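Local coordinates for protein alpha-amylase (Eisenia fetida, PDB 6M4K) that probably hydrolyses internal alpha-1,4-glucosidic linkages in starch-like polysaccharides, as a calcium-binding, cold-active TIM-barrel enzyme of glycoside hydrolase family 13, at residues Arg16-His21 with Val340-Ser345; Asn41-Gln46 with Gly95-Val100; Thr257-Gly262 with Leu296-Asn301. All blocks are in the same frame, centred on the assembly; numbering follows the deposited sequence.

Interaction 1. Residues Arg16-His21 with Val340-Ser345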
loop_
_atom_site.group_PDB
_atom_site.type_symbol
_atom_site.label_atom_id
_atom_site.label_comp_id
_atom_site.label_asym_id
_atom_site.label_seq_id
_atom_site.Cartn_x
_atom_site.Cartn_y
_atom_site.Cartn_z
ATOM N N ARG A 16 9.637 14.519 -0.138
ATOM C CA ARG A 16 9.278 13.111 -0.031
ATOM C C ARG A 16 7.779 12.984 0.193
ATOM O O ARG A 16 7.161 13.822 0.857
ATOM C CB ARG A 16 10.022 12.444 1.128
ATOM C CG ARG A 16 11.507 12.652 1.035
ATOM C CD ARG A 16 12.266 11.953 2.129
ATOM N NE ARG A 16 13.693 12.248 2.025
ATOM C CZ ARG A 16 14.603 11.958 2.949
ATOM N NH1 ARG A 16 14.247 11.344 4.074
ATOM N NH2 ARG A 16 15.876 12.275 2.744
ATOM N N ASP A 17 7.193 11.910 -0.342
ATOM C CA ASP A 17 5.744 11.753 -0.281
ATOM C C ASP A 17 5.285 10.294 -0.365
ATOM O O ASP A 17 4.376 9.880 0.357
ATOM C CB ASP A 17 5.119 12.590 -1.413
ATOM C CG ASP A 17 3.621 12.718 -1.300
ATOM O OD1 ASP A 17 3.118 13.060 -0.202
ATOM O OD2 ASP A 17 2.928 12.499 -2.315
ATOM N N VAL A 18 5.877 9.509 -1.263
ATOM C CA VAL A 18 5.381 8.168 -1.578
ATOM C C VAL A 18 5.828 7.196 -0.496
ATOM O O VAL A 18 6.943 7.288 0.015
ATOM C CB VAL A 18 5.906 7.760 -2.969
ATOM C CG1 VAL A 18 5.545 6.314 -3.289
ATOM C CG2 VAL A 18 5.363 8.688 -4.034
ATOM N N ILE A 19 4.962 6.255 -0.143
ATOM C CA ILE A 19 5.327 5.240 0.839
ATOM C C ILE A 19 5.378 3.859 0.178
ATOM O O ILE A 19 4.881 3.652 -0.935
ATOM C CB ILE A 19 4.409 5.273 2.071
ATOM C CG1 ILE A 19 2.987 4.918 1.675
ATOM C CG2 ILE A 19 4.462 6.678 2.719
ATOM C CD1 ILE A 19 2.069 4.692 2.868
ATOM N N VAL A 20 6.025 2.915 0.864
ATOM C CA VAL A 20 6.286 1.581 0.325
ATOM C C VAL A 20 5.871 0.539 1.354
ATOM O O VAL A 20 6.230 0.647 2.530
ATOM C CB VAL A 20 7.773 1.389 -0.035
ATOM C CG1 VAL A 20 8.009 -0.026 -0.575
ATOM C CG2 VAL A 20 8.235 2.431 -1.019
ATOM N N HIS A 21 5.167 -0.497 0.914
ATOM C CA HIS A 21 4.854 -1.621 1.789
ATOM C C HIS A 21 5.957 -2.661 1.647
ATOM O O HIS A 21 6.028 -3.357 0.629
ATOM C CB HIS A 21 3.523 -2.234 1.394
ATOM C CG HIS A 21 3.074 -3.322 2.312
ATOM N ND1 HIS A 21 2.060 -4.192 1.978
ATOM C CD2 HIS A 21 3.465 -3.652 3.563
ATOM C CE1 HIS A 21 1.858 -5.027 2.983
ATOM N NE2 HIS A 21 2.698 -4.720 3.957
ATOM N N VAL A 340 0.069 7.975 -2.417
ATOM C CA VAL A 340 0.492 6.791 -3.175
ATOM C C VAL A 340 1.343 5.862 -2.320
ATOM O O VAL A 340 2.348 6.283 -1.730
ATOM C CB VAL A 340 1.265 7.193 -4.437
ATOM C CG1 VAL A 340 1.790 5.940 -5.154
ATOM C CG2 VAL A 340 0.380 8.029 -5.364
ATOM N N ARG A 341 0.954 4.584 -2.289
ATOM C CA ARG A 341 1.738 3.517 -1.687
ATOM C C ARG A 341 2.120 2.528 -2.785
ATOM O O ARG A 341 1.265 2.107 -3.575
ATOM C CB ARG A 341 0.916 2.804 -0.609
ATOM C CG ARG A 341 1.663 1.667 0.086
ATOM C CD ARG A 341 0.764 0.891 1.042
ATOM N NE ARG A 341 -0.292 0.180 0.321
ATOM C CZ ARG A 341 -1.402 -0.308 0.879
ATOM N NH1 ARG A 341 -1.615 -0.179 2.177
ATOM N NH2 ARG A 341 -2.311 -0.935 0.133
ATOM N N LEU A 342 3.398 2.173 -2.848
ATOM C CA LEU A 342 3.872 1.119 -3.743
ATOM C C LEU A 342 4.033 -0.185 -2.974
ATOM O O LEU A 342 4.649 -0.213 -1.904
ATOM C CB LEU A 342 5.231 1.484 -4.346
ATOM C CG LEU A 342 5.380 2.826 -5.059
ATOM C CD1 LEU A 342 6.707 2.891 -5.801
ATOM C CD2 LEU A 342 4.238 3.065 -6.021
ATOM N N MET A 343 3.494 -1.261 -3.530
ATOM C CA MET A 343 3.751 -2.589 -2.997
ATOM C C MET A 343 5.204 -2.985 -3.251
ATOM O O MET A 343 5.799 -2.632 -4.273
ATOM C CB MET A 343 2.823 -3.575 -3.714
ATOM C CG MET A 343 2.960 -5.026 -3.277
ATOM S SD MET A 343 2.546 -5.176 -1.535
ATOM C CE MET A 343 3.011 -6.894 -1.278
ATOM N N SER A 344 5.781 -3.724 -2.310
ATOM C CA SER A 344 7.075 -4.367 -2.512
ATOM C C SER A 344 6.935 -5.824 -2.096
ATOM O O SER A 344 6.621 -6.114 -0.937
ATOM C CB SER A 344 8.195 -3.667 -1.736
ATOM O OG SER A 344 9.459 -4.060 -2.252
ATOM N N SER A 345 7.154 -6.731 -3.052
ATOM C CA SER A 345 6.690 -8.109 -2.950
ATOM C C SER A 345 7.828 -9.117 -2.858
ATOM O O SER A 345 8.993 -8.825 -3.149
ATOM C CB SER A 345 5.872 -8.477 -4.190
ATOM O OG SER A 345 4.874 -7.511 -4.446
HETATM O O HOH W 1 0.972 10.655 -3.133
#
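I19 and R341 pair where the first and last strands of the TIM barrel meet in parallel, and both side chains enter its interior. The CG1 branch of I19 takes the crowded position between backbone N and carbonyl carbon (chi1 64°), which lays CG1 3.7 Å from R341 CB; CD1 packs on the same arginine stem. A bulky apolar residue suits this place, giving the long arginine a hydrocarbon wall while its chain, bent at chi3, brings NH1 to a hydrogen bond with Q46 OE1. An alanine here would remove that wall and would probably leave a gap beside the R341 stem, its CB and CG without their neighbour. Farther along, H21 and M343 lie side by side; a bend at chi2 (62°) brings M343 SD to 3.7 Å from H21 ND1, oblique to the imidazole. On the outer face V18 CG1 meets L342 CG at 3.9 Å, and V20 CG1 rests 3.8 Å from S344 CB. Nearly straight backbone bonds close the seam: I19 N to V340 O (3.1 Å), L342 N to I19 O (2.8 Å) and H21 N to L342 O (2.9 Å). One water joins D17 OD2 to V340 N. Helices 322-334 and 389-401 cover V18 and L342 between them, Y234 of strand 232-235 touches I19 and R341 inside the barrel, and strands 44-47 and 295-297 continue the sheet.

Interaction 2. Residues Asn41-Gln46 with Gly95-Val100; sequences NYCGVQ and GVYIYV
Three backbone hydrogen bonds join C43, V45, Y97 and Y99 in a parallel ladder. Y97 N meets C43 O at 3.0 Å; V45 N reaches Y97 O at 2.8 Å, the N-H...O angle only 148°, whereas the bond from Y99 N to V45 O, also 2.8 Å, is almost straight at 174°. A water donates to both C43 O and G95 O, extending the link back past the start of the strands. G95, with positive phi, ends the preceding helix in a Schellman motif. Strands 44-47 and 97-102 are the second and third of the TIM barrel, joined by a beta-alpha-beta crossover through helix 81-93. Glycine suits position 44 because a CB there would run into Y99 CE2 and Y97 O. Its bare backbone makes room for the Y99 ring, whose CG lies beside its own backbone N (chi1 -48°), turning the ring back along strand 44-46. There Y99 CE2 lies 4.0 Å from G44 CA, CD2 is 3.6 Å from V45 O, and OH comes within 3.8 Å of C43 SG, the sulfur bonded to C12. Q46 N lies at the edge of the same ring, and Q46 OE1 bonds to Y234 OH. On the opposite face valine and isoleucine suit a buried, apolar setting: V45 CG2 meets V96 CG1 at 4.1 Å, and I98 turns its CD1 toward V45. Helix 27-39 covers this side, L37 on V45 and A38 on V96. V96 CG2 also packs against Y42 O, which, like G44 N, is buried without a polar partner.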
loop_
_atom_site.group_PDB
_atom_site.type_symbol
_atom_site.label_atom_id
_atom_site.label_comp_id
_atom_site.label_asym_id
_atom_site.label_seq_id
_atom_site.Cartn_x
_atom_site.Cartn_y
_atom_site.Cartn_z
ATOM N N ASN A 41 14.198 9.499 -1.922
ATOM C CA ASN A 41 13.142 10.441 -1.565
ATOM C C ASN A 41 11.759 9.797 -1.501
ATOM O O ASN A 41 10.754 10.382 -1.907
ATOM C CB ASN A 41 13.205 11.708 -2.409
ATOM C CG ASN A 41 14.391 12.548 -2.030
ATOM O OD1 ASN A 41 14.512 12.952 -0.878
ATOM N ND2 ASN A 41 15.312 12.743 -2.953
ATOM N N TYR A 42 11.717 8.591 -0.942
ATOM C CA TYR A 42 10.478 8.027 -0.437
ATOM C C TYR A 42 10.247 8.539 0.983
ATOM O O TYR A 42 11.196 8.821 1.718
ATOM C CB TYR A 42 10.593 6.505 -0.390
ATOM C CG TYR A 42 10.515 5.799 -1.729
ATOM C CD1 TYR A 42 9.293 5.392 -2.239
ATOM C CD2 TYR A 42 11.659 5.507 -2.463
ATOM C CE1 TYR A 42 9.198 4.691 -3.438
ATOM C CE2 TYR A 42 11.576 4.809 -3.677
ATOM C CZ TYR A 42 10.340 4.416 -4.147
ATOM O OH TYR A 42 10.213 3.715 -5.333
ATOM N N CYS A 43 8.977 8.650 1.373
ATOM C CA CYS A 43 8.654 9.228 2.679
ATOM C C CYS A 43 8.590 8.223 3.820
ATOM O O CYS A 43 8.828 8.609 4.975
ATOM C CB CYS A 43 7.302 9.935 2.617
ATOM S SG CYS A 43 6.643 10.520 4.240
ATOM N N GLY A 44 8.235 6.971 3.559
ATOM C CA GLY A 44 7.989 6.074 4.673
ATOM C C GLY A 44 7.665 4.671 4.209
ATOM O O GLY A 44 7.545 4.392 3.010
ATOM N N VAL A 45 7.482 3.801 5.198
ATOM C CA VAL A 45 7.379 2.354 5.007
ATOM C C VAL A 45 6.217 1.830 5.826
ATOM O O VAL A 45 6.139 2.095 7.029
ATOM C CB VAL A 45 8.663 1.642 5.475
ATOM C CG1 VAL A 45 8.484 0.120 5.427
ATOM C CG2 VAL A 45 9.824 2.070 4.631
ATOM N N GLN A 46 5.333 1.065 5.192
ATOM C CA GLN A 46 4.356 0.273 5.922
ATOM C C GLN A 46 4.981 -1.074 6.259
ATOM O O GLN A 46 5.469 -1.775 5.364
ATOM C CB GLN A 46 3.121 0.043 5.061
ATOM C CG GLN A 46 2.010 -0.698 5.759
ATOM C CD GLN A 46 0.868 -0.973 4.833
ATOM O OE1 GLN A 46 0.319 -0.049 4.227
ATOM N NE2 GLN A 46 0.500 -2.245 4.685
ATOM N N GLY A 95 14.725 10.354 8.253
ATOM C CA GLY A 95 13.570 10.990 7.664
ATOM C C GLY A 95 12.706 10.071 6.827
ATOM O O GLY A 95 12.062 10.533 5.872
ATOM N N VAL A 96 12.687 8.780 7.151
ATOM C CA VAL A 96 11.836 7.790 6.493
ATOM C C VAL A 96 11.012 7.151 7.603
ATOM O O VAL A 96 11.567 6.498 8.494
ATOM C CB VAL A 96 12.661 6.744 5.734
ATOM C CG1 VAL A 96 11.741 5.705 5.111
ATOM C CG2 VAL A 96 13.502 7.419 4.654
ATOM N N TYR A 97 9.703 7.364 7.579
ATOM C CA TYR A 97 8.870 7.048 8.733
ATOM C C TYR A 97 8.222 5.667 8.624
ATOM O O TYR A 97 8.245 5.021 7.573
ATOM C CB TYR A 97 7.865 8.178 8.973
ATOM C CG TYR A 97 8.612 9.483 9.162
ATOM C CD1 TYR A 97 9.616 9.591 10.121
ATOM C CD2 TYR A 97 8.383 10.568 8.335
ATOM C CE1 TYR A 97 10.341 10.757 10.282
ATOM C CE2 TYR A 97 9.103 11.757 8.498
ATOM C CZ TYR A 97 10.073 11.828 9.474
ATOM O OH TYR A 97 10.787 13.000 9.619
ATOM N N ILE A 98 7.649 5.214 9.738
ATOM C CA ILE A 98 7.176 3.840 9.901
ATOM C C ILE A 98 5.682 3.858 10.190
ATOM O O ILE A 98 5.237 4.483 11.165
ATOM C CB ILE A 98 7.932 3.115 11.027
ATOM C CG1 ILE A 98 9.432 3.065 10.735
ATOM C CG2 ILE A 98 7.368 1.703 11.242
ATOM C CD1 ILE A 98 9.819 2.260 9.489
ATOM N N TYR A 99 4.914 3.135 9.376
ATOM C CA TYR A 99 3.488 2.933 9.593
ATOM C C TYR A 99 3.255 1.464 9.902
ATOM O O TYR A 99 3.637 0.590 9.112
ATOM C CB TYR A 99 2.688 3.368 8.364
ATOM C CG TYR A 99 3.127 4.729 7.895
ATOM C CD1 TYR A 99 2.856 5.865 8.645
ATOM C CD2 TYR A 99 3.908 4.871 6.758
ATOM C CE1 TYR A 99 3.300 7.116 8.237
ATOM C CE2 TYR A 99 4.361 6.116 6.344
ATOM C CZ TYR A 99 4.052 7.230 7.091
ATOM O OH TYR A 99 4.504 8.465 6.678
ATOM N N VAL A 100 2.652 1.193 11.037
ATOM C CA VAL A 100 2.443 -0.169 11.499
ATOM C C VAL A 100 1.123 -0.702 10.962
ATOM O O VAL A 100 0.087 -0.048 11.063
ATOM C CB VAL A 100 2.488 -0.217 13.032
ATOM C CG1 VAL A 100 1.820 -1.481 13.564
ATOM C CG2 VAL A 100 3.935 -0.126 13.506
HETATM O O HOH W 2 9.767 11.678 4.914
#

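Interaction 3. Residues Thr257-Gly262 with Leu296-Asn301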
loop_
_atom_site.group_PDB
_atom_site.type_symbol
_atom_site.label_atom_id
_atom_site.label_comp_id
_atom_site.label_asym_id
_atom_site.label_seq_id
_atom_site.Cartn_x
_atom_site.Cartn_y
_atom_site.Cartn_z
ATOM N N THR A 257 -8.182 3.389 2.350
ATOM C CA THR A 257 -7.723 2.704 1.146
ATOM C C THR A 257 -8.801 2.763 0.076
ATOM O O THR A 257 -9.937 2.333 0.299
ATOM C CB THR A 257 -7.472 1.228 1.470
ATOM O OG1 THR A 257 -8.660 0.663 2.054
ATOM C CG2 THR A 257 -6.309 1.054 2.439
ATOM N N GLU A 258 -8.436 3.237 -1.113
ATOM C CA GLU A 258 -9.385 3.278 -2.226
ATOM C C GLU A 258 -9.106 2.104 -3.164
ATOM O O GLU A 258 -8.289 2.197 -4.085
ATOM C CB GLU A 258 -9.326 4.631 -2.928
ATOM C CG GLU A 258 -10.251 4.762 -4.150
ATOM C CD GLU A 258 -11.691 4.356 -3.870
ATOM O OE1 GLU A 258 -12.573 5.248 -3.812
ATOM O OE2 GLU A 258 -11.954 3.142 -3.732
ATOM N N PHE A 259 -9.782 0.978 -2.915
ATOM C CA PHE A 259 -9.603 -0.189 -3.770
ATOM C C PHE A 259 -10.176 0.005 -5.174
ATOM O O PHE A 259 -9.791 -0.719 -6.100
ATOM C CB PHE A 259 -10.204 -1.423 -3.093
ATOM C CG PHE A 259 -9.337 -1.994 -2.008
ATOM C CD1 PHE A 259 -9.379 -1.483 -0.712
ATOM C CD2 PHE A 259 -8.451 -3.026 -2.296
ATOM C CE1 PHE A 259 -8.563 -2.009 0.279
ATOM C CE2 PHE A 259 -7.632 -3.553 -1.308
ATOM C CZ PHE A 259 -7.684 -3.046 -0.023
ATOM N N LYS A 260 -11.073 0.972 -5.373
ATOM C CA LYS A 260 -11.553 1.214 -6.734
ATOM C C LYS A 260 -10.438 1.707 -7.639
ATOM O O LYS A 260 -10.482 1.491 -8.850
ATOM C CB LYS A 260 -12.699 2.231 -6.739
ATOM C CG LYS A 260 -13.951 1.751 -6.024
ATOM C CD LYS A 260 -14.940 2.907 -5.820
ATOM C CE LYS A 260 -16.193 2.454 -5.070
ATOM N NZ LYS A 260 -17.079 3.619 -4.770
ATOM N N HIS A 261 -9.436 2.367 -7.067
ATOM C CA HIS A 261 -8.356 2.958 -7.851
ATOM C C HIS A 261 -7.585 1.885 -8.621
ATOM O O HIS A 261 -7.442 1.960 -9.848
ATOM C CB HIS A 261 -7.484 3.746 -6.868
ATOM C CG HIS A 261 -6.160 4.204 -7.386
ATOM N ND1 HIS A 261 -5.930 5.504 -7.792
ATOM C CD2 HIS A 261 -4.970 3.564 -7.466
ATOM C CE1 HIS A 261 -4.655 5.632 -8.117
ATOM N NE2 HIS A 261 -4.053 4.470 -7.927
ATOM N N GLY A 262 -7.105 0.859 -7.918
ATOM C CA GLY A 262 -6.371 -0.201 -8.595
ATOM C C GLY A 262 -7.257 -1.072 -9.464
ATOM O O GLY A 262 -6.807 -1.600 -10.487
ATOM N N LEU A 296 -5.927 6.696 0.259
ATOM C CA LEU A 296 -4.652 6.013 0.132
ATOM C C LEU A 296 -4.801 5.113 -1.089
ATOM O O LEU A 296 -5.724 4.295 -1.145
ATOM C CB LEU A 296 -4.410 5.202 1.403
ATOM C CG LEU A 296 -3.075 4.518 1.712
ATOM C CD1 LEU A 296 -2.813 3.301 0.814
ATOM C CD2 LEU A 296 -1.881 5.480 1.724
ATOM N N VAL A 297 -3.921 5.296 -2.083
ATOM C CA VAL A 297 -4.077 4.655 -3.383
ATOM C C VAL A 297 -2.865 3.774 -3.671
ATOM O O VAL A 297 -1.774 3.969 -3.132
ATOM C CB VAL A 297 -4.337 5.663 -4.532
ATOM C CG1 VAL A 297 -5.543 6.537 -4.204
ATOM C CG2 VAL A 297 -3.126 6.543 -4.791
ATOM N N PHE A 298 -3.079 2.794 -4.549
ATOM C CA PHE A 298 -2.088 1.748 -4.808
ATOM C C PHE A 298 -2.594 0.892 -5.960
ATOM O O PHE A 298 -3.804 0.727 -6.142
ATOM C CB PHE A 298 -1.850 0.869 -3.555
ATOM C CG PHE A 298 -3.122 0.353 -2.942
ATOM C CD1 PHE A 298 -3.857 1.159 -2.082
ATOM C CD2 PHE A 298 -3.622 -0.906 -3.252
ATOM C CE1 PHE A 298 -5.061 0.726 -1.541
ATOM C CE2 PHE A 298 -4.822 -1.356 -2.687
ATOM C CZ PHE A 298 -5.543 -0.530 -1.836
ATOM N N ILE A 299 -1.653 0.332 -6.728
ATOM C CA ILE A 299 -2.027 -0.557 -7.825
ATOM C C ILE A 299 -2.445 -1.927 -7.302
ATOM O O ILE A 299 -3.462 -2.487 -7.742
ATOM C CB ILE A 299 -0.895 -0.641 -8.863
ATOM C CG1 ILE A 299 -0.610 0.756 -9.434
ATOM C CG2 ILE A 299 -1.238 -1.648 -9.978
ATOM C CD1 ILE A 299 -1.831 1.486 -10.007
ATOM N N ASP A 300 -1.670 -2.484 -6.369
ATOM C CA ASP A 300 -1.986 -3.769 -5.760
ATOM C C ASP A 300 -1.560 -3.736 -4.301
ATOM O O ASP A 300 -0.787 -2.870 -3.881
ATOM C CB ASP A 300 -1.368 -4.980 -6.518
ATOM C CG ASP A 300 0.153 -5.036 -6.449
ATOM O OD1 ASP A 300 0.821 -3.985 -6.333
ATOM O OD2 ASP A 300 0.704 -6.165 -6.556
ATOM N N ASN A 301 -2.084 -4.682 -3.523
ATOM C CA ASN A 301 -1.646 -4.908 -2.151
ATOM C C ASN A 301 -1.374 -6.401 -1.958
ATOM O O ASN A 301 -1.484 -7.208 -2.895
ATOM C CB ASN A 301 -2.621 -4.313 -1.117
ATOM C CG ASN A 301 -3.870 -5.155 -0.914
ATOM O OD1 ASN A 301 -4.142 -6.091 -1.674
ATOM N ND2 ASN A 301 -4.641 -4.827 0.126
HETATM O O HOH W 3 -6.378 0.377 -5.221
HETATM O O HOH W 4 -4.284 -2.971 -10.447
#
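T257 and L296 form a parallel bridge between neighbouring barrel strands, held by a bond from E258 N to L296 O (2.9 Å), after which the 257-262 chain turns into helix 259-270 and the 296-301 chain becomes loop. E258 is the N-cap of that helix: its OE2 accepts from K260 N, approached from above the carboxylate plane, while OE1 is held by L290 N. Beyond the bridge, F259 and F298 make a T-shaped stack with centroids 5.0 Å apart and planes at 85°. F298 CG sits between its own backbone N and carbonyl carbon (chi1 50°), and the ring points its CZ at the centre of the F259 face, 3.6 Å above the plane, with CE1 near T257 CB. N301 ND2 comes to the rim of the F259 ring, 3.5 Å from its CZ, while N301 OD1 accepts from N304 N. H261 lies flat over the branched V297: CB is 3.5 Å from the ring centroid and almost on the ring normal, a CH-pi contact, while H261 NE2 is fixed by E332. Glycine suits position 262, since a CB would collide with the carbonyls of F298 and I299. Two waters bridge the main-chain groups here. One donates to E258 O and F298 O and accepts from G262 N; the other donates to G262 O and I299 O. In this beta-alpha-beta unit (255-257, 259-270, 295-297) the T-shaped stack and CH-pi contact probably restrict rotation of the F259, F298 and H261 rings, while bridging waters satisfy main-chain groups that the single direct cross-contact hydrogen bond does not reach.

Overall arrangement
All three contacts belong to one closed eight-stranded parallel barrel. Interaction 1 joins strands one and eight and so closes it; interaction 2, strands two and three, and interaction 3, strands six and seven, lie to either side of that seam. Interaction 1 touches both neighbours: V18 O is 2.8 Å from C43 N, and R341 N is 2.9 Å from V297 O. R341 ties the set together, reaching Q46 of interaction 2 and F298 of interaction 3, the latter by a cation-pi contact. Interactions 2 and 3 stay about 6 Å apart at their nearest atoms. Of the three, only interaction 3 approaches the calcium site: the F259 side chain is about 10 Å from that of H204, a calcium ligand.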